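Local coordinates for adenosine kinase, putative (Trypanosoma brucei, PDB 3OTX), which probably catalyses the ATP-dependent phosphorylation of adenosine to AMP, a magnesium-dependent step of purine salvage, at residues Q75-A80 against C321-Y326; G170-L173 against H179-Q182; I196-P201 against A209-V214. The protein carries 1 engineered substitution. All coordinates share one frame; numbering follows the deposited sequence. Where two conformers were deposited one is given.

Contact 1 of 3, residues Q75-A80 against C321-Y326. With AP5 (bis(adenosine)-5'-pentaphosphate), chain C.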
loop_
_atom_site.group_PDB
_atom_site.type_symbol
_atom_site.label_atom_id
_atom_site.label_comp_id
_atom_site.label_asym_id
_atom_site.label_seq_id
_atom_site.Cartn_x
_atom_site.Cartn_y
_atom_site.Cartn_z
ATOM N N GLN A 75 -12.902 0.357 -1.341
ATOM C CA GLN A 75 -14.182 -0.027 -1.955
ATOM C C GLN A 75 -15.206 -0.429 -0.885
ATOM O O GLN A 75 -16.398 -0.153 -1.000
ATOM C CB GLN A 75 -13.927 -1.159 -2.975
ATOM C CG GLN A 75 -15.134 -1.516 -3.886
ATOM C CD GLN A 75 -15.498 -0.396 -4.842
ATOM O OE1 GLN A 75 -14.669 0.069 -5.666
ATOM N NE2 GLN A 75 -16.700 0.142 -4.649
ATOM N N TRP A 76 -14.741 -1.106 0.167
ATOM C CA TRP A 76 -15.609 -1.544 1.270
ATOM C C TRP A 76 -16.296 -0.344 1.921
ATOM O O TRP A 76 -17.413 -0.440 2.425
ATOM C CB TRP A 76 -14.783 -2.297 2.340
ATOM C CG TRP A 76 -15.528 -2.728 3.573
ATOM C CD1 TRP A 76 -16.460 -3.703 3.662
ATOM C CD2 TRP A 76 -15.330 -2.236 4.904
ATOM N NE1 TRP A 76 -16.908 -3.831 4.963
ATOM C CE2 TRP A 76 -16.215 -2.937 5.744
ATOM C CE3 TRP A 76 -14.487 -1.263 5.458
ATOM C CZ2 TRP A 76 -16.301 -2.686 7.118
ATOM C CZ3 TRP A 76 -14.571 -1.013 6.828
ATOM C CH2 TRP A 76 -15.456 -1.729 7.638
ATOM N N MET A 77 -15.603 0.788 1.905
ATOM C CA MET A 77 -16.161 2.017 2.482
ATOM C C MET A 77 -17.094 2.767 1.547
ATOM O O MET A 77 -17.697 3.765 1.961
ATOM C CB MET A 77 -15.035 2.966 2.858
ATOM C CG MET A 77 -14.243 2.563 4.087
ATOM S SD MET A 77 -15.198 2.501 5.606
ATOM C CE MET A 77 -15.510 4.255 5.904
ATOM N N GLN A 78 -17.177 2.333 0.289
ATOM C CA GLN A 78 -18.027 2.988 -0.702
ATOM C C GLN A 78 -18.879 1.933 -1.431
ATOM O O GLN A 78 -18.798 1.788 -2.636
ATOM C CB GLN A 78 -17.160 3.787 -1.695
ATOM C CG GLN A 78 -16.421 5.008 -1.075
ATOM C CD GLN A 78 -17.362 6.108 -0.601
ATOM O OE1 GLN A 78 -18.535 6.102 -0.921
ATOM N NE2 GLN A 78 -16.843 7.044 0.198
ATOM N N GLN A 79 -19.658 1.148 -0.694
ATOM C CA GLN A 79 -20.298 -0.007 -1.313
ATOM C C GLN A 79 -21.447 0.355 -2.267
ATOM O O GLN A 79 -21.869 -0.480 -3.047
ATOM C CB GLN A 79 -20.715 -1.049 -0.280
ATOM C CG GLN A 79 -19.542 -1.829 0.312
ATOM C CD GLN A 79 -20.014 -2.798 1.347
ATOM O OE1 GLN A 79 -21.036 -3.449 1.158
ATOM N NE2 GLN A 79 -19.279 -2.912 2.453
ATOM N N ALA A 80 -21.902 1.598 -2.241
ATOM C CA ALA A 80 -22.891 2.028 -3.234
ATOM C C ALA A 80 -22.275 2.221 -4.641
ATOM O O ALA A 80 -23.008 2.436 -5.632
ATOM C CB ALA A 80 -23.661 3.281 -2.770
ATOM N N CYS A 321 -7.711 11.224 7.747
ATOM C CA CYS A 321 -6.951 10.511 8.798
ATOM C C CYS A 321 -7.848 9.768 9.799
ATOM O O CYS A 321 -7.606 8.597 10.116
ATOM C CB CYS A 321 -5.974 11.456 9.531
ATOM S SG CYS A 321 -4.649 12.100 8.520
ATOM N N GLU A 322 -8.881 10.445 10.316
ATOM C CA GLU A 322 -9.883 9.814 11.189
ATOM C C GLU A 322 -10.488 8.577 10.526
ATOM O O GLU A 322 -10.674 7.552 11.177
ATOM C CB GLU A 322 -10.969 10.827 11.618
ATOM C CG GLU A 322 -10.400 11.931 12.508
ATOM C CD GLU A 322 -11.318 13.127 12.655
ATOM O OE1 GLU A 322 -10.971 13.983 13.492
ATOM O OE2 GLU A 322 -12.374 13.196 11.972
ATOM N N THR A 323 -10.787 8.677 9.230
ATOM C CA THR A 323 -11.387 7.544 8.511
ATOM C C THR A 323 -10.381 6.382 8.385
ATOM O O THR A 323 -10.749 5.207 8.585
ATOM C CB THR A 323 -11.900 7.984 7.131
ATOM O OG1 THR A 323 -12.786 9.095 7.297
ATOM C CG2 THR A 323 -12.658 6.834 6.453
ATOM N N GLY A 324 -9.129 6.718 8.106
ATOM C CA GLY A 324 -8.068 5.718 8.041
ATOM C C GLY A 324 -7.894 5.044 9.397
ATOM O O GLY A 324 -7.616 3.847 9.452
ATOM N N HIS A 325 -8.027 5.800 10.492
ATOM C CA HIS A 325 -7.943 5.161 11.817
ATOM C C HIS A 325 -9.085 4.175 12.007
ATOM O O HIS A 325 -8.890 3.094 12.557
ATOM C CB HIS A 325 -7.988 6.177 12.953
ATOM C CG HIS A 325 -6.834 7.113 12.968
ATOM N ND1 HIS A 325 -6.876 8.298 13.671
ATOM C CD2 HIS A 325 -5.611 7.054 12.383
ATOM C CE1 HIS A 325 -5.726 8.935 13.511
ATOM N NE2 HIS A 325 -4.943 8.198 12.740
ATOM N N TYR A 326 -10.275 4.551 11.548
ATOM C CA TYR A 326 -11.416 3.675 11.677
ATOM C C TYR A 326 -11.164 2.333 10.935
ATOM O O TYR A 326 -11.333 1.242 11.505
ATOM C CB TYR A 326 -12.691 4.369 11.148
ATOM C CG TYR A 326 -13.777 3.357 10.973
ATOM C CD1 TYR A 326 -14.467 2.834 12.069
ATOM C CD2 TYR A 326 -14.058 2.863 9.712
ATOM C CE1 TYR A 326 -15.461 1.848 11.900
ATOM C CE2 TYR A 326 -15.023 1.870 9.527
ATOM C CZ TYR A 326 -15.710 1.378 10.622
ATOM O OH TYR A 326 -16.658 0.409 10.402
HETATM P PA AP5 C . 0.643 1.681 11.969
HETATM O O1A AP5 C . 1.168 0.641 12.954
HETATM O O2A AP5 C . 1.350 3.018 12.045
HETATM O O3A AP5 C . 0.731 1.207 10.433
HETATM P PB AP5 C . 1.917 0.352 9.749
HETATM O O1B AP5 C . 3.187 0.388 10.542
HETATM O O2B AP5 C . 1.980 0.784 8.325
HETATM O O3B AP5 C . 1.259 -1.094 9.863
HETATM P PG AP5 C . 1.850 -2.571 9.799
HETATM O O1G AP5 C . 0.899 -3.447 10.554
HETATM O O2G AP5 C . 3.226 -2.732 10.406
HETATM O O3G AP5 C . 1.721 -2.841 8.277
HETATM P PD AP5 C . 2.120 -4.142 7.404
HETATM O O1D AP5 C . 2.717 -5.274 8.221
HETATM O O2D AP5 C . 2.904 -3.604 6.240
HETATM O O3D AP5 C . 0.661 -4.653 6.955
HETATM P PE AP5 C . -0.167 -4.145 5.666
HETATM O O1E AP5 C . 0.007 -2.661 5.509
HETATM O O2E AP5 C . -1.591 -4.690 5.747
HETATM O O5F AP5 C . -0.943 1.786 12.185
HETATM C C5F AP5 C . -1.753 2.551 11.293
HETATM C C4F AP5 C . -3.024 2.945 12.005
HETATM O O4F AP5 C . -3.672 1.779 12.532
HETATM C C3F AP5 C . -2.819 3.815 13.242
HETATM O O3F AP5 C . -2.772 5.170 12.869
HETATM C C2F AP5 C . -3.977 3.444 14.123
HETATM O O2F AP5 C . -5.129 4.137 13.713
HETATM C C1F AP5 C . -4.188 1.963 13.794
HETATM N N9A AP5 C . -3.457 1.040 14.709
HETATM C C8A AP5 C . -2.334 0.267 14.399
HETATM N N7A AP5 C . -2.004 -0.446 15.511
HETATM C C5A AP5 C . -2.890 -0.158 16.493
HETATM C C6A AP5 C . -3.060 -0.609 17.783
HETATM N N6A AP5 C . -2.318 -1.598 18.288
HETATM N N1A AP5 C . -4.101 -0.111 18.529
HETATM C C2A AP5 C . -4.997 0.812 18.014
HETATM N N3A AP5 C . -4.823 1.247 16.717
HETATM C C4A AP5 C . -3.814 0.760 15.969
HETATM O O5J AP5 C . 0.606 -4.847 4.422
HETATM C C5J AP5 C . 0.659 -6.261 4.335
HETATM C C4J AP5 C . 0.655 -6.558 2.846
HETATM O O4J AP5 C . 1.914 -6.199 2.253
HETATM C C3J AP5 C . 0.530 -8.049 2.515
HETATM O O3J AP5 C . -0.804 -8.280 2.060
HETATM C C2J AP5 C . 1.595 -8.303 1.436
HETATM O O2J AP5 C . 1.110 -9.031 0.315
HETATM C C1J AP5 C . 1.979 -6.899 1.037
HETATM N N9B AP5 C . 3.319 -6.801 0.441
HETATM C C8B AP5 C . 4.484 -7.187 1.048
HETATM N N7B AP5 C . 5.484 -6.975 0.153
HETATM C C5B AP5 C . 4.952 -6.459 -0.999
HETATM C C6B AP5 C . 5.518 -6.053 -2.214
HETATM N N6B AP5 C . 6.819 -6.192 -2.516
HETATM N N1B AP5 C . 4.641 -5.609 -3.165
HETATM C C2B AP5 C . 3.291 -5.441 -2.962
HETATM N N3B AP5 C . 2.728 -5.883 -1.782
HETATM C C4B AP5 C . 3.572 -6.347 -0.812
#
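Thr323 on helix 317-332 meets Met77, methyl to methyl, with CG2 of Thr323 3.9 Å from CE of Met77; the contact sets the chain leaving helix 66-76 against this distant helix. Threonine suits the buried spot because its hydroxyl bonds within its own helix, to the carbonyl oxygen of Arg319, leaving the methyl for the neighbour. His325, a residue of the AP5 pocket, turns away: its CD2 lies 3.2 Å from O2F of AP5, and NE2 is hydrogen-bonded to Thr272. Tyr326, with CG anti to the backbone N (chi1 166°), extends its ring so that CE2 lies 4.0 Å from both SD of Met77 and CZ3 of Trp76. A methionine chain bent at chi2 and chi3 brings the sulfur to the ring edge, 79° off the normal, a Met-aromatic contact. Trp76 crosses the tyrosine at about a right angle; its broad ring offers apolar surface and also makes a cation-pi contact with Arg334. The Tyr326 hydroxyl bonds to N of Ser344 and Phe345 stacks on its ring, both near the C-terminus. The two segments are thus joined by dispersion and weak sulfur-aromatic attraction, forces that depend more on fit than on direction.

Contact 2 of 3, residues G170-L173 against H179-Q182; sequences GFTL and HVLQ. With AP5 (bis(adenosine)-5'-pentaphosphate), chain C.
Val180 points its CB from helix 177-189 toward the short 3-10 turn 170-173, and the branch CG2 does the touching. CG2 of Val180 lies 3.5 Å from OG1 of Thr172 and 4.1 Å from CB of the same residue. The same methyl also reaches Leu173, next to Thr172, CG2 of Val180 being 4.2 Å from CD2 of Leu173, whose side chain crosses the valine at about a right angle. The other branch, CG1, packs instead on Val214 of helix 208-214. A short, forked valine suits the place, since its two methyls meet different neighbours. The turn stands at the end of strand 165-169, where the chain leaves the central sheet for helix 177-189 and then returns as the neighbouring parallel strand 193-197: a beta-alpha-beta crossover of the ribokinase-like fold. Thr172 holds its hydroxyl between backbone N and carbonyl carbon (chi1 62°), folded back to bond to the carbonyl oxygen of Ser169, which satisfies the polar atom beside an apolar methyl. Leu173 N bonds to the oxygen of Gly170 and closes the turn. Phe171, an adenosine-binding residue, faces the ligand from the same turn. One adenine of AP5 covers one face of its ring, with atom C6B 3.3 Å above the ring plane, and CB of Phe171 comes within 3.3 Å of N1B of AP5.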
loop_
_atom_site.group_PDB
_atom_site.type_symbol
_atom_site.label_atom_id
_atom_site.label_comp_id
_atom_site.label_asym_id
_atom_site.label_seq_id
_atom_site.Cartn_x
_atom_site.Cartn_y
_atom_site.Cartn_z
ATOM N N GLY A 170 4.772 2.271 -2.698
ATOM C CA GLY A 170 6.207 2.373 -2.877
ATOM C C GLY A 170 6.761 1.091 -3.478
ATOM O O GLY A 170 7.741 1.114 -4.201
ATOM N N PHE A 171 6.123 -0.029 -3.185
ATOM C CA PHE A 171 6.546 -1.313 -3.781
ATOM C C PHE A 171 6.562 -1.364 -5.302
ATOM O O PHE A 171 7.344 -2.143 -5.871
ATOM C CB PHE A 171 5.639 -2.418 -3.269
ATOM C CG PHE A 171 5.775 -2.715 -1.791
ATOM C CD1 PHE A 171 4.615 -2.729 -0.986
ATOM C CD2 PHE A 171 6.994 -3.046 -1.240
ATOM C CE1 PHE A 171 4.726 -3.100 0.397
ATOM C CE2 PHE A 171 7.136 -3.416 0.153
ATOM C CZ PHE A 171 5.993 -3.438 0.947
ATOM N N THR A 172 5.791 -0.494 -5.955
ATOM C CA THR A 172 5.856 -0.403 -7.421
ATOM C C THR A 172 7.218 0.073 -7.940
ATOM O O THR A 172 7.543 -0.181 -9.078
ATOM C CB THR A 172 4.764 0.513 -8.017
ATOM O OG1 THR A 172 4.944 1.844 -7.540
ATOM C CG2 THR A 172 3.377 0.009 -7.620
ATOM N N LEU A 173 8.028 0.695 -7.091
ATOM C CA LEU A 173 9.287 1.279 -7.561
ATOM C C LEU A 173 10.322 0.203 -7.887
ATOM O O LEU A 173 11.338 0.482 -8.530
ATOM C CB LEU A 173 9.825 2.241 -6.496
ATOM C CG LEU A 173 8.882 3.439 -6.316
ATOM C CD1 LEU A 173 9.252 4.252 -5.072
ATOM C CD2 LEU A 173 8.884 4.363 -7.557
ATOM N N HIS A 179 6.515 3.124 -15.295
ATOM C CA HIS A 179 5.066 2.905 -15.175
ATOM C C HIS A 179 4.473 3.913 -14.202
ATOM O O HIS A 179 3.389 4.459 -14.422
ATOM C CB HIS A 179 4.763 1.507 -14.630
ATOM C CG HIS A 179 5.257 0.391 -15.497
ATOM N ND1 HIS A 179 5.732 0.587 -16.775
ATOM C CD2 HIS A 179 5.336 -0.944 -15.260
ATOM C CE1 HIS A 179 6.091 -0.579 -17.286
ATOM N NE2 HIS A 179 5.874 -1.524 -16.381
ATOM N N VAL A 180 5.190 4.171 -13.119
ATOM C CA VAL A 180 4.774 5.129 -12.113
ATOM C C VAL A 180 4.752 6.512 -12.722
ATOM O O VAL A 180 3.772 7.246 -12.517
ATOM C CB VAL A 180 5.720 5.118 -10.897
ATOM C CG1 VAL A 180 5.100 5.918 -9.757
ATOM C CG2 VAL A 180 5.940 3.661 -10.408
ATOM N N LEU A 181 5.811 6.870 -13.463
ATOM C CA LEU A 181 5.880 8.216 -14.069
ATOM C C LEU A 181 4.734 8.477 -15.054
ATOM O O LEU A 181 4.220 9.606 -15.133
ATOM C CB LEU A 181 7.249 8.451 -14.718
ATOM C CG LEU A 181 8.383 8.513 -13.708
ATOM C CD1 LEU A 181 9.722 8.481 -14.451
ATOM C CD2 LEU A 181 8.339 9.797 -12.793
ATOM N N GLN A 182 4.267 7.424 -15.724
ATOM C CA GLN A 182 3.111 7.579 -16.624
ATOM C C GLN A 182 1.906 8.076 -15.828
ATOM O O GLN A 182 1.227 9.011 -16.236
ATOM C CB GLN A 182 2.767 6.283 -17.347
ATOM C CG GLN A 182 1.502 6.393 -18.210
ATOM C CD GLN A 182 1.149 5.090 -18.885
ATOM O OE1 GLN A 182 2.036 4.338 -19.296
ATOM N NE2 GLN A 182 -0.147 4.808 -19.007
HETATM P PA AP5 C . 0.643 1.681 11.969
HETATM O O1A AP5 C . 1.168 0.641 12.954
HETATM O O2A AP5 C . 1.350 3.018 12.045
HETATM O O3A AP5 C . 0.731 1.207 10.433
HETATM P PB AP5 C . 1.917 0.352 9.749
HETATM O O1B AP5 C . 3.187 0.388 10.542
HETATM O O2B AP5 C . 1.980 0.784 8.325
HETATM O O3B AP5 C . 1.259 -1.094 9.863
HETATM P PG AP5 C . 1.850 -2.571 9.799
HETATM O O1G AP5 C . 0.899 -3.447 10.554
HETATM O O2G AP5 C . 3.226 -2.732 10.406
HETATM O O3G AP5 C . 1.721 -2.841 8.277
HETATM P PD AP5 C . 2.120 -4.142 7.404
HETATM O O1D AP5 C . 2.717 -5.274 8.221
HETATM O O2D AP5 C . 2.904 -3.604 6.240
HETATM O O3D AP5 C . 0.661 -4.653 6.955
HETATM P PE AP5 C . -0.167 -4.145 5.666
HETATM O O1E AP5 C . 0.007 -2.661 5.509
HETATM O O2E AP5 C . -1.591 -4.690 5.747
HETATM O O5F AP5 C . -0.943 1.786 12.185
HETATM C C5F AP5 C . -1.753 2.551 11.293
HETATM C C4F AP5 C . -3.024 2.945 12.005
HETATM O O4F AP5 C . -3.672 1.779 12.532
HETATM C C3F AP5 C . -2.819 3.815 13.242
HETATM O O3F AP5 C . -2.772 5.170 12.869
HETATM C C2F AP5 C . -3.977 3.444 14.123
HETATM O O2F AP5 C . -5.129 4.137 13.713
HETATM C C1F AP5 C . -4.188 1.963 13.794
HETATM N N9A AP5 C . -3.457 1.040 14.709
HETATM C C8A AP5 C . -2.334 0.267 14.399
HETATM N N7A AP5 C . -2.004 -0.446 15.511
HETATM C C5A AP5 C . -2.890 -0.158 16.493
HETATM C C6A AP5 C . -3.060 -0.609 17.783
HETATM N N6A AP5 C . -2.318 -1.598 18.288
HETATM N N1A AP5 C . -4.101 -0.111 18.529
HETATM C C2A AP5 C . -4.997 0.812 18.014
HETATM N N3A AP5 C . -4.823 1.247 16.717
HETATM C C4A AP5 C . -3.814 0.760 15.969
HETATM O O5J AP5 C . 0.606 -4.847 4.422
HETATM C C5J AP5 C . 0.659 -6.261 4.335
HETATM C C4J AP5 C . 0.655 -6.558 2.846
HETATM O O4J AP5 C . 1.914 -6.199 2.253
HETATM C C3J AP5 C . 0.530 -8.049 2.515
HETATM O O3J AP5 C . -0.804 -8.280 2.060
HETATM C C2J AP5 C . 1.595 -8.303 1.436
HETATM O O2J AP5 C . 1.110 -9.031 0.315
HETATM C C1J AP5 C . 1.979 -6.899 1.037
HETATM N N9B AP5 C . 3.319 -6.801 0.441
HETATM C C8B AP5 C . 4.484 -7.187 1.048
HETATM N N7B AP5 C . 5.484 -6.975 0.153
HETATM C C5B AP5 C . 4.952 -6.459 -0.999
HETATM C C6B AP5 C . 5.518 -6.053 -2.214
HETATM N N6B AP5 C . 6.819 -6.192 -2.516
HETATM N N1B AP5 C . 4.641 -5.609 -3.165
HETATM C C2B AP5 C . 3.291 -5.441 -2.962
HETATM N N3B AP5 C . 2.728 -5.883 -1.782
HETATM C C4B AP5 C . 3.572 -6.347 -0.812
#

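Contact 3 of 3, residues I196-P201 against A209-V214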
loop_
_atom_site.group_PDB
_atom_site.type_symbol
_atom_site.label_atom_id
_atom_site.label_comp_id
_atom_site.label_asym_id
_atom_site.label_seq_id
_atom_site.Cartn_x
_atom_site.Cartn_y
_atom_site.Cartn_z
ATOM N N ILE A 196 1.644 8.448 -2.950
ATOM C CA ILE A 196 2.451 7.239 -2.769
ATOM C C ILE A 196 2.558 6.895 -1.302
ATOM O O ILE A 196 2.472 7.794 -0.435
ATOM C CB ILE A 196 3.877 7.381 -3.324
ATOM C CG1 ILE A 196 4.610 8.589 -2.731
ATOM C CG2 ILE A 196 3.866 7.451 -4.801
ATOM C CD1 ILE A 196 5.973 8.792 -3.327
ATOM N N ASN A 197 2.730 5.614 -1.006
ATOM C CA ASN A 197 3.131 5.177 0.320
ATOM C C ASN A 197 4.596 4.784 0.236
ATOM O O ASN A 197 5.007 4.248 -0.766
ATOM C CB ASN A 197 2.247 3.993 0.744
ATOM C CG ASN A 197 2.684 3.354 2.058
ATOM O OD1 ASN A 197 3.001 2.181 2.089
ATOM N ND2 ASN A 197 2.706 4.125 3.127
ATOM N N LEU A 198 5.358 5.007 1.297
ATOM C CA LEU A 198 6.762 4.610 1.291
ATOM C C LEU A 198 6.998 3.102 1.375
ATOM O O LEU A 198 8.085 2.634 1.025
ATOM C CB LEU A 198 7.516 5.361 2.393
ATOM C CG LEU A 198 7.564 6.887 2.224
ATOM C CD1 LEU A 198 8.508 7.486 3.268
ATOM C CD2 LEU A 198 8.026 7.249 0.787
ATOM N N SER A 199 5.989 2.362 1.860
ATOM C CA SER A 199 5.926 0.860 1.851
ATOM C C SER A 199 6.886 0.100 2.743
ATOM O O SER A 199 6.461 -0.815 3.462
ATOM C CB SER A 199 6.042 0.289 0.432
ATOM O OG SER A 199 4.946 0.674 -0.394
ATOM N N ALA A 200 8.173 0.398 2.663
ATOM C CA ALA A 200 9.156 -0.346 3.450
ATOM C C ALA A 200 10.457 0.390 3.517
ATOM O O ALA A 200 10.857 1.033 2.547
ATOM C CB ALA A 200 9.379 -1.760 2.828
ATOM N N PRO A 201 11.168 0.262 4.644
ATOM C CA PRO A 201 12.473 0.877 4.670
ATOM C C PRO A 201 13.349 0.493 3.492
ATOM O O PRO A 201 14.116 1.335 3.044
ATOM C CB PRO A 201 13.072 0.387 6.000
ATOM C CG PRO A 201 11.856 0.259 6.885
ATOM C CD PRO A 201 10.757 -0.266 5.966
ATOM N N ALA A 209 16.801 6.049 -5.980
ATOM C CA ALA A 209 16.837 6.772 -7.265
ATOM C C ALA A 209 15.440 6.809 -7.863
ATOM O O ALA A 209 14.977 7.875 -8.331
ATOM C CB ALA A 209 17.834 6.144 -8.245
ATOM N N GLN A 210 14.775 5.659 -7.840
ATOM C CA GLN A 210 13.401 5.547 -8.354
ATOM C C GLN A 210 12.449 6.425 -7.547
ATOM O O GLN A 210 11.612 7.148 -8.094
ATOM C CB GLN A 210 12.926 4.097 -8.287
ATOM C CG GLN A 210 13.690 3.193 -9.271
ATOM C CD GLN A 210 14.881 2.491 -8.635
ATOM O OE1 GLN A 210 15.529 2.995 -7.714
ATOM N NE2 GLN A 210 15.167 1.310 -9.132
ATOM N N LEU A 211 12.557 6.331 -6.221
ATOM C CA LEU A 211 11.746 7.174 -5.361
ATOM C C LEU A 211 11.993 8.653 -5.667
ATOM O O LEU A 211 11.041 9.443 -5.762
ATOM C CB LEU A 211 12.052 6.863 -3.878
ATOM C CG LEU A 211 11.278 7.669 -2.836
ATOM C CD1 LEU A 211 9.770 7.501 -2.971
ATOM C CD2 LEU A 211 11.734 7.268 -1.391
ATOM N N GLY A 212 13.250 9.022 -5.855
ATOM C CA GLY A 212 13.585 10.416 -6.171
ATOM C C GLY A 212 12.971 10.920 -7.471
ATOM O O GLY A 212 12.646 12.104 -7.581
ATOM N N GLU A 213 12.841 10.039 -8.457
ATOM C CA GLU A 213 12.226 10.410 -9.733
ATOM C C GLU A 213 10.749 10.766 -9.556
ATOM O O GLU A 213 10.221 11.652 -10.240
ATOM C CB GLU A 213 12.348 9.290 -10.761
ATOM C CG GLU A 213 13.676 9.222 -11.455
ATOM C CD GLU A 213 13.584 8.498 -12.774
ATOM O OE1 GLU A 213 12.987 9.057 -13.718
ATOM O OE2 GLU A 213 14.129 7.384 -12.869
ATOM N N VAL A 214 10.099 10.060 -8.628
ATOM C CA VAL A 214 8.649 10.171 -8.456
ATOM C C VAL A 214 8.229 11.260 -7.461
ATOM O O VAL A 214 7.168 11.869 -7.621
ATOM C CB VAL A 214 8.056 8.763 -8.098
ATOM C CG1 VAL A 214 6.619 8.809 -7.589
ATOM C CG2 VAL A 214 8.179 7.812 -9.321
#
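Ile196 and Leu211 reach each other through their torsions. In the conformer described, Ile196 carries CG1 between the backbone N and the carbonyl carbon (chi1 55°), and an extended second torsion then sends CD1 out toward the helix. Leu211 answers with CG anti to its own N (chi1 180°), so that the branch leans off helix 208-214 toward the strand. The result is a methyl pair, CD1 of Ile196 to CD1 of Leu211 at 4.0 Å. Ile196 was modelled in two conformers, and these distances belong to the one described. The same leucine methyl also touches Leu198, two residues on from Ile196, CD1 of Leu211 lying 4.2 Å from CD2 of Leu198, with the two leucines crossing at about a right angle. One turn further along the helix, CG1 of Val214 packs against CG2 of Ile196 at 4.1 Å. Branched aliphatic residues suit the place: all four are buried, and their methyls can mesh without leaving a polar group to be satisfied. Leu198 also touches Glu227 and Phe231 of helix 225-235, and Leu211 rests on Leu173.

After the strand the backbone bends sharply at Ser199, where N of Ala200 bonds to O of Leu198 at 2.8 Å; with phi 69° this is a classic gamma turn. The bend leaves Ser199 OG bonded to the backbone N of Phe171, an adenosine-binding residue, which ties the strand end to the wall of the nucleoside pocket. Ile196 is also paired through its backbone with strand 220-224. Strand 193-197, helices 201-206 and 208-214 and the parallel strand 220-224 make up a beta-alpha-beta unit, with helix 208-214 packed on strand 193-197, as in the alpha/beta domain of ribokinase-like kinases.

How the contacts relate
Contacts 2 and 3 are buried neighbours, their centres about 8 Å apart. They touch directly and lie in the same part of the alpha/beta domain, where helices 177-189 and 208-214 pack on each other and on the sheet beside the nucleoside pocket. Contact 1 lies on the opposite side of the chain's centre, its centre about 24 Å from that of contact 2 and about 25 Å from that of contact 3, and is only partly buried. Its chemistry differs accordingly: two aromatic rings and a methionine sulfur join parts far apart in the chain, whereas the other two rest mostly on branched aliphatic side chains within consecutive crossovers, with a threonine hydroxyl in contact 2. Contacts 1 and 2 touch different ends of AP5.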